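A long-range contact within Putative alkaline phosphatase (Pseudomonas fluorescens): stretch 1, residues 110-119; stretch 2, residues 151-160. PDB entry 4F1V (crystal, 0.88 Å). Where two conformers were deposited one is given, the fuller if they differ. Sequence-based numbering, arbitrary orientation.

Stretch 1 110-119: SVQELCGVFS
Stretch 2 (151-160) LFTRFLNAKC

The helix that begins at Val111 and the helix that enters the second stretch from earlier in the chain and runs to Lys159 cross with their N-to-C directions 114° apart and their axes 10.5 Å apart at closest approach, a spacing wide enough for large side chains to fill. In register, Cys115 lies nearest Cys160, CA to CA 5.5 Å, and Val111 nearest Lys159, CA to CA 7.4 Å. Together the stretches bury 410 Å².

A disulfide pins the C-terminal end of the second helix to the first helix at Cys115. Cys115 SG and Cys160 SG are 2.1 Å apart, with chi3 −81° and both chi1 angles m. Cys160 is the first residue to leave helical phi/psi (−95/75), although its N still bonds to Leu156 O at 2.9 Å. Beside this link, Gln112 (m, m, chi3 −56°) curls its amide inward, so that NE2 donates to Lys159 O at 3.2 Å.

The remaining contact is apolar. Leu114 (t, p) is the central bump: its CD2 enters a hollow lined by Phe155 CE2 (3.7 Å), Leu156 CD2 (4.1 Å) and Phe152 CE1 (4.3 Å). One turn earlier, Val111 (t) wedges between Phe155 and Lys159: Val111 CG2 lies 4.1 Å from Phe155 CZ, at the ring edge, with Val111 CG1 nearly as close at 4.3 Å, and Val111 CG1 is also 3.7 Å from Lys159 CB. Lys159 (m, m, t, t) thus offers its aliphatic base to the contact and leads its charged end away.

One turn after Leu114, Phe118 (m, chi2 89°) presents a ring face to the edge of Phe152 (t, chi2 55°). Their centroids are 4.9 Å apart, their planes meet at 78°, and Phe118 CD1 lies 3.7 Å from Phe152 CZ. Leu156 (m, t) starts sideways but extends inward, bringing CD1 to 4.3 Å from Phe118 CB.

Ser110 (p) caps the first helix, its OG accepting from Glu113 N at 2.9 Å.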

# COMPACT_ATOMS: atom_id res chain seq x y z
N SER A 110 -3.54 20.86 -9.39
CA SER A 110 -4.88 20.78 -8.82
C SER A 110 -5.35 19.31 -8.92
O SER A 110 -4.83 18.54 -9.72
CB SER A 110 -5.85 21.69 -9.53
OG SER A 110 -6.08 21.21 -10.84
N VAL A 111 -6.33 18.95 -8.10
CA VAL A 111 -6.90 17.61 -8.24
C VAL A 111 -7.45 17.38 -9.62
O VAL A 111 -7.24 16.31 -10.24
CB VAL A 111 -7.92 17.36 -7.12
CG1 VAL A 111 -8.72 16.07 -7.37
CG2 VAL A 111 -7.21 17.30 -5.77
N GLN A 112 -8.12 18.38 -10.20
CA GLN A 112 -8.63 18.20 -11.54
C GLN A 112 -7.55 18.06 -12.59
O GLN A 112 -7.68 17.30 -13.55
CB GLN A 112 -9.66 19.28 -11.88
CG GLN A 112 -10.95 19.16 -11.11
CD GLN A 112 -11.56 17.80 -11.21
OE1 GLN A 112 -11.82 17.31 -12.32
NE2 GLN A 112 -11.76 17.10 -10.10
N GLU A 113 -6.40 18.78 -12.41
CA GLU A 113 -5.30 18.57 -13.33
C GLU A 113 -4.73 17.14 -13.19
O GLU A 113 -4.37 16.52 -14.18
CB GLU A 113 -4.16 19.57 -13.08
CG GLU A 113 -4.48 20.97 -13.65
CD GLU A 113 -3.49 22.05 -13.18
OE1 GLU A 113 -3.45 23.12 -13.84
OE2 GLU A 113 -2.81 21.83 -12.14
N LEU A 114 -4.57 16.63 -11.98
CA LEU A 114 -4.13 15.27 -11.76
C LEU A 114 -5.05 14.29 -12.53
O LEU A 114 -4.59 13.40 -13.25
CB LEU A 114 -4.12 14.96 -10.26
CG LEU A 114 -3.73 13.51 -9.89
CD1 LEU A 114 -2.25 13.30 -9.84
CD2 LEU A 114 -4.33 13.14 -8.53
N CYS A 115 -6.35 14.47 -12.32
CA CYS A 115 -7.33 13.64 -13.05
C CYS A 115 -7.09 13.70 -14.58
O CYS A 115 -7.13 12.66 -15.22
CB CYS A 115 -8.72 14.14 -12.73
SG CYS A 115 -9.22 13.86 -10.99
N GLY A 116 -6.90 14.90 -15.08
CA GLY A 116 -6.70 15.07 -16.52
C GLY A 116 -5.42 14.49 -17.02
O GLY A 116 -5.37 13.97 -18.14
N VAL A 117 -4.33 14.54 -16.25
CA VAL A 117 -3.09 13.91 -16.66
C VAL A 117 -3.28 12.39 -16.77
O VAL A 117 -2.88 11.74 -17.76
CB VAL A 117 -1.95 14.27 -15.69
CG1 VAL A 117 -0.74 13.40 -15.93
CG2 VAL A 117 -1.59 15.76 -15.82
N PHE A 118 -3.92 11.79 -15.73
CA PHE A 118 -4.04 10.33 -15.72
C PHE A 118 -5.15 9.78 -16.63
O PHE A 118 -5.14 8.58 -16.87
CB PHE A 118 -4.03 9.79 -14.28
CG PHE A 118 -2.64 9.86 -13.69
CD1 PHE A 118 -2.17 11.00 -13.03
CD2 PHE A 118 -1.73 8.82 -13.93
CE1 PHE A 118 -0.85 11.11 -12.57
CE2 PHE A 118 -0.42 8.92 -13.43
CZ PHE A 118 0.02 10.04 -12.75
N SER A 119 -6.06 10.64 -17.07
CA SER A 119 -7.07 10.26 -18.05
C SER A 119 -6.57 10.48 -19.51
O SER A 119 -7.25 10.04 -20.43
CB SER A 119 -8.36 11.02 -17.88
OG SER A 119 -8.18 12.34 -18.34
N LEU A 151 -4.37 1.88 -4.24
CA LEU A 151 -4.46 3.08 -3.41
C LEU A 151 -4.72 4.34 -4.27
O LEU A 151 -5.47 5.24 -3.88
CB LEU A 151 -3.18 3.27 -2.58
CG LEU A 151 -2.95 2.24 -1.48
CD1 LEU A 151 -1.63 2.52 -0.80
CD2 LEU A 151 -4.11 2.23 -0.48
N PHE A 152 -4.03 4.42 -5.39
CA PHE A 152 -4.14 5.60 -6.29
C PHE A 152 -5.51 5.67 -7.00
O PHE A 152 -6.11 6.73 -7.08
CB PHE A 152 -2.98 5.56 -7.28
CG PHE A 152 -2.91 6.77 -8.21
CD1 PHE A 152 -2.87 8.07 -7.73
CD2 PHE A 152 -2.85 6.59 -9.58
CE1 PHE A 152 -2.76 9.17 -8.54
CE2 PHE A 152 -2.75 7.69 -10.43
CZ PHE A 152 -2.69 8.95 -9.94
N THR A 153 -5.94 4.53 -7.52
CA THR A 153 -7.23 4.51 -8.22
C THR A 153 -8.39 4.69 -7.28
O THR A 153 -9.43 5.21 -7.70
CB THR A 153 -7.39 3.28 -9.12
OG1 THR A 153 -7.41 2.06 -8.33
CG2 THR A 153 -6.36 3.23 -10.21
N ARG A 154 -8.27 4.37 -5.98
CA ARG A 154 -9.31 4.78 -5.02
C ARG A 154 -9.49 6.29 -5.06
O ARG A 154 -10.62 6.82 -4.99
CB ARG A 154 -8.97 4.29 -3.61
CG ARG A 154 -9.18 2.77 -3.45
CD ARG A 154 -8.97 2.33 -1.99
NE ARG A 154 -8.97 0.91 -1.79
CZ ARG A 154 -10.02 0.10 -1.95
NH1 ARG A 154 -11.22 0.60 -2.13
NH2 ARG A 154 -9.82 -1.23 -1.82
N PHE A 155 -8.36 7.03 -5.10
CA PHE A 155 -8.42 8.51 -5.06
C PHE A 155 -9.05 9.02 -6.37
O PHE A 155 -9.96 9.87 -6.38
CB PHE A 155 -7.02 9.09 -4.84
CG PHE A 155 -7.04 10.59 -4.75
CD1 PHE A 155 -7.44 11.19 -3.57
CD2 PHE A 155 -6.68 11.43 -5.78
CE1 PHE A 155 -7.47 12.57 -3.42
CE2 PHE A 155 -6.71 12.82 -5.67
CZ PHE A 155 -7.10 13.38 -4.48
N LEU A 156 -8.58 8.52 -7.52
CA LEU A 156 -9.12 8.95 -8.80
C LEU A 156 -10.63 8.63 -8.89
O LEU A 156 -11.43 9.43 -9.38
CB LEU A 156 -8.37 8.30 -9.96
CG LEU A 156 -6.86 8.56 -10.03
CD1 LEU A 156 -6.29 7.79 -11.21
CD2 LEU A 156 -6.53 10.05 -10.11
N ASN A 157 -11.02 7.44 -8.40
CA ASN A 157 -12.41 7.03 -8.41
C ASN A 157 -13.27 8.04 -7.60
O ASN A 157 -14.40 8.35 -7.97
CB ASN A 157 -12.53 5.60 -7.88
CG ASN A 157 -13.94 5.18 -7.63
OD1 ASN A 157 -14.44 5.26 -6.50
ND2 ASN A 157 -14.63 4.69 -8.66
N ALA A 158 -12.72 8.51 -6.49
CA ALA A 158 -13.45 9.37 -5.60
C ALA A 158 -13.53 10.84 -6.07
O ALA A 158 -14.45 11.55 -5.69
CB ALA A 158 -12.83 9.36 -4.21
N LYS A 159 -12.56 11.29 -6.92
CA LYS A 159 -12.38 12.70 -7.20
C LYS A 159 -12.58 13.12 -8.62
O LYS A 159 -12.82 14.28 -8.96
CB LYS A 159 -10.96 13.16 -6.74
CG LYS A 159 -10.76 13.09 -5.23
CD LYS A 159 -11.57 14.06 -4.42
CE LYS A 159 -11.34 13.97 -2.97
NZ LYS A 159 -12.03 15.08 -2.25
N CYS A 160 -12.38 12.19 -9.57
CA CYS A 160 -12.28 12.53 -11.01
C CYS A 160 -13.64 12.37 -11.67
O CYS A 160 -13.91 11.40 -12.38
CB CYS A 160 -11.24 11.70 -11.68
SG CYS A 160 -9.58 11.84 -10.98